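Local coordinates for GTPase activator-like protein (Chaetomium thermophilum, PDB 5HIU) that probably activates a small GTPase as part of full-length TSC2, of which this chain is the all-helical N-terminal region, at residues L119-E123 / Q186-L190; I207-D212 / S242-K247; V286-L290 / Q333-L339; A355-R360 / N422-L427. One frame throughout, in Å; residues are numbered along the deposited sequence.

The four contacts follow one another in series along an elongated alpha-solenoid, and each brings together parts of the chain that are separated by at least one intervening helix. Contacts 1 and 2 lie with their centres about 21 Å apart and are linked through helices 179-198 and 204-219, which are consecutive in the chain. Contact 2 comes within about 6 Å of contact 3, measured between nearest atoms, without touching it. Helices 336-348 and 352-366, again consecutive, then carry contact 3 on to contact 4, whose centre is about 46 Å from that of contact 1 on the opposite side of the chain's centre. All four are structural packing contacts.

Contact 1 of 4, residues L119-E123 / Q186-L190; sequences LVALE and QLFAL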
loop_
_atom_site.group_PDB
_atom_site.type_symbol
_atom_site.label_atom_id
_atom_site.label_comp_id
_atom_site.label_asym_id
_atom_site.label_seq_id
_atom_site.Cartn_x
_atom_site.Cartn_y
_atom_site.Cartn_z
ATOM N N LEU A 119 17.974 -10.660 -6.641
ATOM C CA LEU A 119 17.210 -9.435 -6.864
ATOM C C LEU A 119 17.703 -8.721 -8.090
ATOM O O LEU A 119 16.941 -8.482 -9.018
ATOM C CB LEU A 119 17.493 -8.480 -5.708
ATOM C CG LEU A 119 16.488 -7.711 -4.856
ATOM C CD1 LEU A 119 15.572 -6.819 -5.675
ATOM C CD2 LEU A 119 15.649 -8.629 -4.000
ATOM N N VAL A 120 18.990 -8.386 -8.094
ATOM C CA VAL A 120 19.571 -7.631 -9.201
ATOM C C VAL A 120 19.522 -8.474 -10.494
ATOM O O VAL A 120 19.169 -7.976 -11.568
ATOM C CB VAL A 120 21.013 -7.185 -8.884
ATOM C CG1 VAL A 120 21.704 -6.652 -10.121
ATOM C CG2 VAL A 120 21.033 -6.136 -7.777
ATOM N N ALA A 121 19.848 -9.754 -10.386
ATOM C CA ALA A 121 19.783 -10.615 -11.542
ATOM C C ALA A 121 18.403 -10.554 -12.127
ATOM O O ALA A 121 18.232 -10.301 -13.330
ATOM C CB ALA A 121 20.117 -12.044 -11.172
ATOM N N LEU A 122 17.405 -10.777 -11.289
ATOM C CA LEU A 122 16.052 -10.826 -11.809
ATOM C C LEU A 122 15.682 -9.476 -12.431
ATOM O O LEU A 122 15.166 -9.407 -13.539
ATOM C CB LEU A 122 15.070 -11.221 -10.723
ATOM C CG LEU A 122 13.638 -11.427 -11.217
ATOM C CD1 LEU A 122 13.563 -12.449 -12.347
ATOM C CD2 LEU A 122 12.765 -11.880 -10.069
ATOM N N GLU A 123 15.992 -8.409 -11.710
ATOM C CA GLU A 123 15.753 -7.067 -12.175
ATOM C C GLU A 123 16.373 -6.860 -13.550
ATOM O O GLU A 123 15.710 -6.328 -14.441
ATOM C CB GLU A 123 16.309 -6.085 -11.147
ATOM C CG GLU A 123 16.526 -4.663 -11.621
ATOM C CD GLU A 123 17.233 -3.837 -10.560
ATOM O OE1 GLU A 123 16.627 -3.654 -9.493
ATOM O OE2 GLU A 123 18.393 -3.401 -10.782
ATOM N N GLN A 186 14.067 -2.371 -2.961
ATOM C CA GLN A 186 14.344 -2.617 -4.342
ATOM C C GLN A 186 13.389 -3.664 -4.904
ATOM O O GLN A 186 12.979 -3.582 -6.078
ATOM C CB GLN A 186 15.776 -3.059 -4.512
ATOM C CG GLN A 186 16.137 -3.185 -5.972
ATOM C CD GLN A 186 17.609 -3.331 -6.200
ATOM O OE1 GLN A 186 18.388 -3.425 -5.256
ATOM N NE2 GLN A 186 18.007 -3.349 -7.464
ATOM N N LEU A 187 13.011 -4.612 -4.049
ATOM C CA LEU A 187 12.023 -5.592 -4.393
ATOM C C LEU A 187 10.622 -4.972 -4.574
ATOM O O LEU A 187 9.929 -5.285 -5.558
ATOM C CB LEU A 187 12.008 -6.697 -3.324
ATOM C CG LEU A 187 10.985 -7.815 -3.451
ATOM C CD1 LEU A 187 11.135 -8.622 -4.726
ATOM C CD2 LEU A 187 11.144 -8.724 -2.257
ATOM N N PHE A 188 10.200 -4.118 -3.640
ATOM C CA PHE A 188 8.935 -3.383 -3.790
ATOM C C PHE A 188 8.953 -2.639 -5.126
ATOM O O PHE A 188 7.991 -2.704 -5.897
ATOM C CB PHE A 188 8.736 -2.315 -2.690
ATOM C CG PHE A 188 8.229 -2.842 -1.368
ATOM C CD1 PHE A 188 7.073 -3.565 -1.292
ATOM C CD2 PHE A 188 8.898 -2.532 -0.185
ATOM C CE1 PHE A 188 6.602 -4.009 -0.081
ATOM C CE2 PHE A 188 8.438 -2.981 1.036
ATOM C CZ PHE A 188 7.294 -3.724 1.083
ATOM N N ALA A 189 10.039 -1.932 -5.402
ATOM C CA ALA A 189 10.156 -1.258 -6.703
ATOM C C ALA A 189 9.933 -2.277 -7.826
ATOM O O ALA A 189 9.187 -2.010 -8.747
ATOM C CB ALA A 189 11.508 -0.572 -6.866
ATOM N N LEU A 190 10.538 -3.461 -7.713
ATOM C CA LEU A 190 10.410 -4.478 -8.764
ATOM C C LEU A 190 9.001 -4.991 -8.902
ATOM O O LEU A 190 8.555 -5.274 -9.996
ATOM C CB LEU A 190 11.343 -5.658 -8.504
ATOM C CG LEU A 190 11.498 -6.669 -9.634
ATOM C CD1 LEU A 190 12.123 -6.023 -10.847
ATOM C CD2 LEU A 190 12.365 -7.822 -9.171
#
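Leu119 reaches from helix 115-126 to Gln186 and Leu187 of helix 179-198. Its two methyls divide the work: CD1 lies 3.7 Å from Gln186 CG, the two side chains sliding past each other in opposite directions, while CD2 meets Leu187 CB from a side chain that crosses at about a right angle. One residue on, Val120 starts off away from the other helix and brushes Gln186 through CG2 alone, 4.1 Å from NE2.

The two short segments run nearly parallel, their axes 10.8 Å apart and inclined by 22°. Helix 139-163 lies between them in the sequence and touches both through Leu122 and Leu187. This is the layering of an alpha-solenoid, in which helices that are not consecutive in the chain pack alongside each other.

Leu122 is buried and turned toward the other helix. Its CD2 meets Leu190 CD2 at 4.2 Å, the two leucines crossing roughly at right angles, and further round Leu122 is covered by Phe103, Leu106 and Trp146. Glu123 closes the segment with an aliphatic and a polar contact. Leu190 CD1 rests against the root of the side chain, 4.0 Å from Glu123 CA. With CG anti to the backbone N (chi1 163°) and the next torsion extended, the carboxylate is carried out to the amide of Gln186, itself at the end of an extended chain. Gln186 NE2 donates to Glu123 OE1, though the modelled 2.5 Å is too short to be taken literally. The carboxylate and amide planes are turned 38° apart.

Contact 2 of 4, residues I207-D212 / S242-K247; sequences IAGLID and SIPTNK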
loop_
_atom_site.group_PDB
_atom_site.type_symbol
_atom_site.label_atom_id
_atom_site.label_comp_id
_atom_site.label_asym_id
_atom_site.label_seq_id
_atom_site.Cartn_x
_atom_site.Cartn_y
_atom_site.Cartn_z
ATOM N N ILE A 207 -2.532 -12.784 -7.123
ATOM C CA ILE A 207 -2.798 -11.422 -6.721
ATOM C C ILE A 207 -3.444 -11.379 -5.342
ATOM O O ILE A 207 -3.108 -10.526 -4.498
ATOM C CB ILE A 207 -3.655 -10.701 -7.778
ATOM C CG1 ILE A 207 -2.831 -10.478 -9.052
ATOM C CG2 ILE A 207 -4.165 -9.365 -7.251
ATOM C CD1 ILE A 207 -1.555 -9.674 -8.846
ATOM N N ALA A 208 -4.361 -12.297 -5.109
ATOM C CA ALA A 208 -4.905 -12.483 -3.771
ATOM C C ALA A 208 -3.742 -12.688 -2.805
ATOM O O ALA A 208 -3.658 -12.013 -1.774
ATOM C CB ALA A 208 -5.851 -13.663 -3.741
ATOM N N GLY A 209 -2.809 -13.564 -3.166
ATOM C CA GLY A 209 -1.633 -13.780 -2.334
ATOM C C GLY A 209 -0.792 -12.514 -2.165
ATOM O O GLY A 209 -0.324 -12.162 -1.066
ATOM N N LEU A 210 -0.576 -11.818 -3.265
ATOM C CA LEU A 210 0.290 -10.671 -3.214
ATOM C C LEU A 210 -0.332 -9.612 -2.309
ATOM O O LEU A 210 0.340 -9.090 -1.433
ATOM C CB LEU A 210 0.536 -10.141 -4.612
ATOM C CG LEU A 210 1.292 -8.825 -4.652
ATOM C CD1 LEU A 210 2.618 -8.875 -3.893
ATOM C CD2 LEU A 210 1.503 -8.464 -6.109
ATOM N N ILE A 211 -1.622 -9.342 -2.500
ATOM C CA ILE A 211 -2.336 -8.362 -1.695
ATOM C C ILE A 211 -2.206 -8.643 -0.211
ATOM O O ILE A 211 -1.841 -7.740 0.548
ATOM C CB ILE A 211 -3.824 -8.292 -2.080
ATOM C CG1 ILE A 211 -3.981 -7.577 -3.425
ATOM C CG2 ILE A 211 -4.631 -7.543 -1.031
ATOM C CD1 ILE A 211 -5.229 -7.985 -4.186
ATOM N N ASP A 212 -2.500 -9.884 0.200
ATOM C CA ASP A 212 -2.358 -10.293 1.612
ATOM C C ASP A 212 -0.994 -9.939 2.171
ATOM O O ASP A 212 -0.867 -9.410 3.274
ATOM C CB ASP A 212 -2.526 -11.814 1.787
ATOM C CG ASP A 212 -3.911 -12.290 1.481
ATOM O OD1 ASP A 212 -4.807 -11.455 1.267
ATOM O OD2 ASP A 212 -4.109 -13.518 1.443
ATOM N N SER A 242 -6.121 -5.281 -11.326
ATOM C CA SER A 242 -7.319 -5.242 -10.478
ATOM C C SER A 242 -7.188 -5.955 -9.149
ATOM O O SER A 242 -6.546 -6.979 -9.041
ATOM C CB SER A 242 -8.516 -5.829 -11.197
ATOM O OG SER A 242 -9.607 -5.971 -10.299
ATOM N N ILE A 243 -7.809 -5.361 -8.144
ATOM C CA ILE A 243 -8.040 -5.953 -6.843
ATOM C C ILE A 243 -9.324 -6.814 -6.906
ATOM O O ILE A 243 -10.392 -6.331 -7.279
ATOM C CB ILE A 243 -8.226 -4.847 -5.790
ATOM C CG1 ILE A 243 -6.953 -4.032 -5.659
ATOM C CG2 ILE A 243 -8.581 -5.419 -4.430
ATOM C CD1 ILE A 243 -7.139 -2.800 -4.796
ATOM N N PRO A 244 -9.228 -8.092 -6.532
ATOM C CA PRO A 244 -10.432 -8.906 -6.538
ATOM C C PRO A 244 -11.400 -8.418 -5.480
ATOM O O PRO A 244 -10.961 -7.869 -4.478
ATOM C CB PRO A 244 -9.918 -10.302 -6.175
ATOM C CG PRO A 244 -8.442 -10.276 -6.413
ATOM C CD PRO A 244 -8.033 -8.865 -6.141
ATOM N N THR A 245 -12.694 -8.645 -5.692
ATOM C CA THR A 245 -13.736 -8.116 -4.811
ATOM C C THR A 245 -13.525 -8.486 -3.335
ATOM O O THR A 245 -13.628 -7.632 -2.453
ATOM C CB THR A 245 -15.164 -8.537 -5.263
ATOM O OG1 THR A 245 -15.307 -9.960 -5.199
ATOM C CG2 THR A 245 -15.463 -8.062 -6.701
ATOM N N ASN A 246 -13.206 -9.744 -3.063
ATOM C CA ASN A 246 -13.020 -10.208 -1.676
ATOM C C ASN A 246 -11.805 -9.629 -0.904
ATOM O O ASN A 246 -11.665 -9.862 0.299
ATOM C CB ASN A 246 -12.947 -11.732 -1.658
ATOM C CG ASN A 246 -11.801 -12.264 -2.496
ATOM O OD1 ASN A 246 -11.383 -11.629 -3.463
ATOM N ND2 ASN A 246 -11.298 -13.435 -2.141
ATOM N N LYS A 247 -10.934 -8.894 -1.592
ATOM C CA LYS A 247 -9.791 -8.210 -0.957
ATOM C C LYS A 247 -10.052 -6.738 -0.623
ATOM O O LYS A 247 -9.281 -6.103 0.128
ATOM C CB LYS A 247 -8.578 -8.281 -1.885
ATOM C CG LYS A 247 -8.124 -9.694 -2.187
ATOM C CD LYS A 247 -7.561 -10.337 -0.932
ATOM C CE LYS A 247 -7.582 -11.837 -1.013
ATOM N NZ LYS A 247 -7.571 -12.374 0.366
#
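The flat carboxylate of Asp212 receives Lys247 NZ at one oxygen: OD1 accepts at 3.0 Å through its syn lone pair, the one on the side of OD2, whereas OD2 itself stays 3.8 Å from NZ. This makes a one-oxygen salt bridge, with the lysine crossing the aspartate at about a right angle. A bend at chi2 (-68°) turns the lysine chain back over helix 204-219, and its methylenes are used on the way: CG lies 3.9 Å from Ile211 CD1, and CE rests 3.7 Å from Ala208 CB.

Away from the charged pair, the contact is apolar. Ile211 extends toward the proline, its CD1 meeting Pro244 CD at 3.5 Å, and Ile207 CG2 touches that same ring carbon and also comes near Ser242 O. Helix 224-240 intervenes in the chain and backs both isoleucines through Leu237, so the turn entering helix 245-261 is packed against helix 204-219 in the solenoid manner.

Chemically the contact is graded, from buried isoleucine side chains to a partly exposed ion pair. Solvent near that pair would probably weaken it, while the isoleucines stay buried.

Contact 3 of 4, residues V286-L290 / Q333-L339; sequences VRILL and QVPLSLL
Val286 and Leu290 of helix 281-294 make a mainly apolar contact with the turn and first helical residues of 333-339, a junction between helices of the alpha-solenoid that are not consecutive in the chain. Helix 302-322 comes between them in sequence and touches both partners: its Leu322 meets Val286, and its Leu319 meets Leu339. No hydrogen bond crosses the interface, so its fit depends on how the side-chain methyls are placed.

Pro335 stands at the N-cap position of helix 336-348, and the chain arrives there in an extended form through Gln333 and Val334. The turn of helix 281-294 that carries Val286 is therefore met by loop atoms. Val286 CG1 lies 3.9 Å from Val334 CG2, the two valines inclined to each other, while its CG2 faces the backbone carbonyl Gln333 O at 4.1 Å. Pro332, just before the segment, adds to the cover of Val286.

One helical turn further along, Leu290 does most of the bridging. Its CG is anti to the carbonyl carbon (chi1 -75°), and the second torsion, near 163°, spreads the two methyls over different partners. CD1 is directed at the beginning of the helix, 4.0 Å from Pro335 CD and 3.9 Å from Leu338 CB, and so spans the cap residue and the first turn. The other branch goes to Leu339, whose side chain crosses that of Leu290 at about a right angle. There CD2 of Leu290 lies 3.8 Å from Leu339 CD1 and, closer still, 3.6 Å from Leu339 CA, against the helix backbone itself.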
loop_
_atom_site.group_PDB
_atom_site.type_symbol
_atom_site.label_atom_id
_atom_site.label_comp_id
_atom_site.label_asym_id
_atom_site.label_seq_id
_atom_site.Cartn_x
_atom_site.Cartn_y
_atom_site.Cartn_z
ATOM N N VAL A 286 -17.882 2.482 -0.810
ATOM C CA VAL A 286 -18.769 3.295 0.032
ATOM C C VAL A 286 -19.461 2.408 1.064
ATOM O O VAL A 286 -19.479 2.696 2.264
ATOM C CB VAL A 286 -19.837 4.021 -0.815
ATOM C CG1 VAL A 286 -20.905 4.644 0.059
ATOM C CG2 VAL A 286 -19.198 5.098 -1.668
ATOM N N ARG A 287 -20.052 1.332 0.561
ATOM C CA ARG A 287 -20.723 0.314 1.370
ATOM C C ARG A 287 -19.816 -0.230 2.476
ATOM O O ARG A 287 -20.236 -0.352 3.634
ATOM C CB ARG A 287 -21.154 -0.811 0.429
ATOM C CG ARG A 287 -21.824 -2.014 1.075
ATOM C CD ARG A 287 -22.824 -2.653 0.118
ATOM N NE ARG A 287 -22.323 -2.696 -1.256
ATOM C CZ ARG A 287 -21.731 -3.744 -1.830
ATOM N NH1 ARG A 287 -21.549 -4.887 -1.168
ATOM N NH2 ARG A 287 -21.319 -3.650 -3.093
ATOM N N ILE A 288 -18.568 -0.537 2.100
ATOM C CA ILE A 288 -17.534 -0.998 3.037
ATOM C C ILE A 288 -17.255 0.051 4.093
ATOM O O ILE A 288 -17.246 -0.243 5.284
ATOM C CB ILE A 288 -16.213 -1.350 2.293
ATOM C CG1 ILE A 288 -16.380 -2.662 1.525
ATOM C CG2 ILE A 288 -15.022 -1.461 3.251
ATOM C CD1 ILE A 288 -15.353 -2.880 0.432
ATOM N N LEU A 289 -16.995 1.271 3.639
ATOM C CA LEU A 289 -16.694 2.396 4.529
ATOM C C LEU A 289 -17.815 2.671 5.527
ATOM O O LEU A 289 -17.558 3.092 6.666
ATOM C CB LEU A 289 -16.475 3.663 3.702
ATOM C CG LEU A 289 -15.161 3.832 2.956
ATOM C CD1 LEU A 289 -15.297 4.959 1.948
ATOM C CD2 LEU A 289 -14.024 4.119 3.924
ATOM N N LEU A 290 -19.059 2.478 5.086
ATOM C CA LEU A 290 -20.202 2.689 5.966
ATOM C C LEU A 290 -20.295 1.540 6.927
ATOM O O LEU A 290 -20.532 1.762 8.120
ATOM C CB LEU A 290 -21.504 2.807 5.185
ATOM C CG LEU A 290 -21.688 4.131 4.454
ATOM C CD1 LEU A 290 -22.785 3.981 3.409
ATOM C CD2 LEU A 290 -22.002 5.260 5.424
ATOM N N GLN A 333 -21.509 8.528 -4.918
ATOM C CA GLN A 333 -22.215 9.287 -3.905
ATOM C C GLN A 333 -22.509 8.417 -2.687
ATOM O O GLN A 333 -22.512 7.201 -2.766
ATOM C CB GLN A 333 -23.492 9.902 -4.490
ATOM C CG GLN A 333 -23.308 11.327 -5.016
ATOM C CD GLN A 333 -22.109 11.477 -5.944
ATOM O OE1 GLN A 333 -22.060 10.863 -7.008
ATOM N NE2 GLN A 333 -21.138 12.299 -5.544
ATOM N N VAL A 334 -22.736 9.059 -1.555
ATOM C CA VAL A 334 -23.023 8.358 -0.317
ATOM C C VAL A 334 -24.478 8.610 0.101
ATOM O O VAL A 334 -24.961 9.736 -0.007
ATOM C CB VAL A 334 -22.086 8.835 0.799
ATOM C CG1 VAL A 334 -22.427 8.150 2.109
ATOM C CG2 VAL A 334 -20.635 8.567 0.430
ATOM N N PRO A 335 -25.177 7.570 0.593
ATOM C CA PRO A 335 -26.546 7.784 1.079
ATOM C C PRO A 335 -26.587 8.547 2.387
ATOM O O PRO A 335 -25.899 8.187 3.343
ATOM C CB PRO A 335 -27.100 6.371 1.289
ATOM C CG PRO A 335 -26.003 5.406 0.983
ATOM C CD PRO A 335 -24.740 6.167 0.712
ATOM N N LEU A 336 -27.387 9.600 2.441
ATOM C CA LEU A 336 -27.426 10.388 3.648
ATOM C C LEU A 336 -27.987 9.562 4.795
ATOM O O LEU A 336 -27.413 9.534 5.879
ATOM C CB LEU A 336 -28.265 11.631 3.450
ATOM C CG LEU A 336 -28.243 12.562 4.665
ATOM C CD1 LEU A 336 -26.813 13.024 4.938
ATOM C CD2 LEU A 336 -29.191 13.741 4.453
ATOM N N SER A 337 -29.109 8.893 4.547
ATOM C CA SER A 337 -29.756 8.053 5.554
ATOM C C SER A 337 -28.750 7.093 6.184
ATOM O O SER A 337 -28.489 7.173 7.391
ATOM C CB SER A 337 -30.905 7.282 4.911
ATOM O OG SER A 337 -30.520 6.827 3.624
ATOM N N LEU A 338 -28.167 6.223 5.350
ATOM C CA LEU A 338 -27.089 5.304 5.761
ATOM C C LEU A 338 -25.986 6.022 6.538
ATOM O O LEU A 338 -25.648 5.637 7.655
ATOM C CB LEU A 338 -26.435 4.638 4.537
ATOM C CG LEU A 338 -26.995 3.373 3.878
ATOM C CD1 LEU A 338 -27.139 2.295 4.938
ATOM C CD2 LEU A 338 -28.312 3.594 3.139
ATOM N N LEU A 339 -25.423 7.061 5.934
ATOM C CA LEU A 339 -24.324 7.776 6.559
ATOM C C LEU A 339 -24.687 8.106 7.980
ATOM O O LEU A 339 -23.965 7.778 8.903
ATOM C CB LEU A 339 -23.983 9.061 5.800
ATOM C CG LEU A 339 -22.747 9.803 6.315
ATOM C CD1 LEU A 339 -21.518 8.902 6.327
ATOM C CD2 LEU A 339 -22.490 11.043 5.473
#

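Contact 4 of 4, residues A355-R360 / N422-L427; sequences ATEILR and NVSLQL
Val423 O, which Leu359 CD1 approaches to 3.7 Å from across the contact, is gripped by two amides of its own helix: Gln426 N at 2.8 Å and Leu427 N at 3.1 Å. The same leucine methyl also presses on Gln426 CB at 3.4 Å and reaches Val423 CG1, so Leu359 packs on the first turn of helix 423-441.

Gln426 slides past Leu359 in the opposite direction. Bent at chi2 (-69°), it lays CG 3.7 Å from Thr356 CG2 and brings its amide over the start of the Arg360 side chain. Its oxygen OE1 is held by Asn363 ND2, one helical turn beyond Arg360. The Arg360 guanidinium plane stands 68° from the Gln426 amide and belongs to a salt bridge within the helix, Arg360 NH2 to Glu357 OE2, whose hydrogen bond is weak.

Thr356 OG1 bonds to Thr352 O in its own helix; although it lies 3.2 Å from Val423 N, the angle there is too poor for a bond. Next to Thr356 in the chain, Ala355 puts CB 3.5 Å from Val423 CG2.

The segments run nearly parallel, their axes 8.8 Å apart and inclined by 19°, an arrangement consistent with an alpha-solenoid. Cys392 touches Leu359 and Ala393 touches Leu427, both from the loop after helix 383-391, while helix 302-322 touches helix 352-366 through Leu316 and Gln320.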
loop_
_atom_site.group_PDB
_atom_site.type_symbol
_atom_site.label_atom_id
_atom_site.label_comp_id
_atom_site.label_asym_id
_atom_site.label_seq_id
_atom_site.Cartn_x
_atom_site.Cartn_y
_atom_site.Cartn_z
ATOM N N ALA A 355 -15.345 12.160 18.793
ATOM C CA ALA A 355 -16.404 13.125 18.759
ATOM C C ALA A 355 -15.965 14.293 17.885
ATOM O O ALA A 355 -16.742 14.764 17.069
ATOM C CB ALA A 355 -16.729 13.604 20.172
ATOM N N THR A 356 -14.723 14.752 18.044
ATOM C CA THR A 356 -14.205 15.842 17.206
ATOM C C THR A 356 -14.291 15.507 15.701
ATOM O O THR A 356 -14.608 16.390 14.897
ATOM C CB THR A 356 -12.753 16.232 17.578
ATOM O OG1 THR A 356 -12.669 16.492 18.984
ATOM C CG2 THR A 356 -12.292 17.483 16.827
ATOM N N GLU A 357 -14.017 14.247 15.330
ATOM C CA GLU A 357 -14.064 13.807 13.917
ATOM C C GLU A 357 -15.493 13.711 13.389
ATOM O O GLU A 357 -15.818 14.335 12.371
ATOM C CB GLU A 357 -13.324 12.474 13.701
ATOM C CG GLU A 357 -11.818 12.589 13.842
ATOM C CD GLU A 357 -11.227 13.678 12.943
ATOM O OE1 GLU A 357 -11.054 13.439 11.706
ATOM O OE2 GLU A 357 -10.928 14.776 13.475
ATOM N N ILE A 358 -16.340 12.952 14.085
ATOM C CA ILE A 358 -17.777 12.936 13.782
ATOM C C ILE A 358 -18.239 14.339 13.398
ATOM O O ILE A 358 -18.855 14.532 12.357
ATOM C CB ILE A 358 -18.639 12.479 14.977
ATOM C CG1 ILE A 358 -18.330 11.028 15.382
ATOM C CG2 ILE A 358 -20.116 12.615 14.626
ATOM C CD1 ILE A 358 -18.940 9.964 14.487
ATOM N N LEU A 359 -17.921 15.303 14.253
ATOM C CA LEU A 359 -18.251 16.691 14.018
ATOM C C LEU A 359 -17.564 17.222 12.773
ATOM O O LEU A 359 -18.197 17.880 11.949
ATOM C CB LEU A 359 -17.857 17.573 15.214
ATOM C CG LEU A 359 -18.685 17.530 16.511
ATOM C CD1 LEU A 359 -18.247 18.633 17.479
ATOM C CD2 LEU A 359 -20.175 17.655 16.221
ATOM N N ARG A 360 -16.270 16.968 12.636
ATOM C CA ARG A 360 -15.504 17.554 11.522
ATOM C C ARG A 360 -16.099 17.134 10.184
ATOM O O ARG A 360 -16.171 17.928 9.253
ATOM C CB ARG A 360 -13.993 17.239 11.625
ATOM C CG ARG A 360 -13.206 17.467 10.326
ATOM C CD ARG A 360 -11.823 18.091 10.466
ATOM N NE ARG A 360 -10.980 17.370 11.425
ATOM C CZ ARG A 360 -10.329 17.935 12.447
ATOM N NH1 ARG A 360 -10.367 19.255 12.652
ATOM N NH2 ARG A 360 -9.610 17.176 13.267
ATOM N N ASN A 422 -10.934 20.532 21.901
ATOM C CA ASN A 422 -11.168 20.007 20.561
ATOM C C ASN A 422 -12.639 20.075 20.150
ATOM O O ASN A 422 -13.035 20.997 19.446
ATOM C CB ASN A 422 -10.656 18.573 20.464
ATOM C CG ASN A 422 -9.300 18.476 19.816
ATOM O OD1 ASN A 422 -8.740 19.470 19.337
ATOM N ND2 ASN A 422 -8.767 17.265 19.781
ATOM N N VAL A 423 -13.447 19.113 20.594
ATOM C CA VAL A 423 -14.879 19.093 20.281
ATOM C C VAL A 423 -15.442 20.513 20.307
ATOM O O VAL A 423 -16.112 20.957 19.372
ATOM C CB VAL A 423 -15.644 18.215 21.289
ATOM C CG1 VAL A 423 -17.124 18.580 21.333
ATOM C CG2 VAL A 423 -15.453 16.744 20.950
ATOM N N SER A 424 -15.132 21.218 21.382
ATOM C CA SER A 424 -15.514 22.612 21.559
ATOM C C SER A 424 -15.171 23.494 20.345
ATOM O O SER A 424 -15.880 24.450 20.064
ATOM C CB SER A 424 -14.835 23.157 22.828
ATOM O OG SER A 424 -15.324 24.425 23.198
ATOM N N LEU A 425 -14.089 23.178 19.641
ATOM C CA LEU A 425 -13.679 23.934 18.450
ATOM C C LEU A 425 -14.635 23.687 17.278
ATOM O O LEU A 425 -14.899 24.588 16.477
ATOM C CB LEU A 425 -12.236 23.572 18.023
ATOM C CG LEU A 425 -11.095 23.467 19.068
ATOM C CD1 LEU A 425 -9.834 22.849 18.454
ATOM C CD2 LEU A 425 -10.771 24.804 19.734
ATOM N N GLN A 426 -15.141 22.460 17.176
ATOM C CA GLN A 426 -16.007 22.068 16.063
ATOM C C GLN A 426 -17.442 22.582 16.246
ATOM O O GLN A 426 -18.085 22.991 15.284
ATOM C CB GLN A 426 -15.974 20.545 15.859
ATOM C CG GLN A 426 -14.631 20.008 15.362
ATOM C CD GLN A 426 -14.306 20.428 13.935
ATOM O OE1 GLN A 426 -15.073 20.150 13.012
ATOM N NE2 GLN A 426 -13.162 21.094 13.745
ATOM N N LEU A 427 -17.931 22.582 17.480
ATOM C CA LEU A 427 -19.254 23.132 17.768
ATOM C C LEU A 427 -19.326 24.608 17.430
ATOM O O LEU A 427 -20.236 25.034 16.733
ATOM C CB LEU A 427 -19.630 22.924 19.228
ATOM C CG LEU A 427 -20.404 21.636 19.489
ATOM C CD1 LEU A 427 -20.313 21.250 20.956
ATOM C CD2 LEU A 427 -21.854 21.814 19.081
#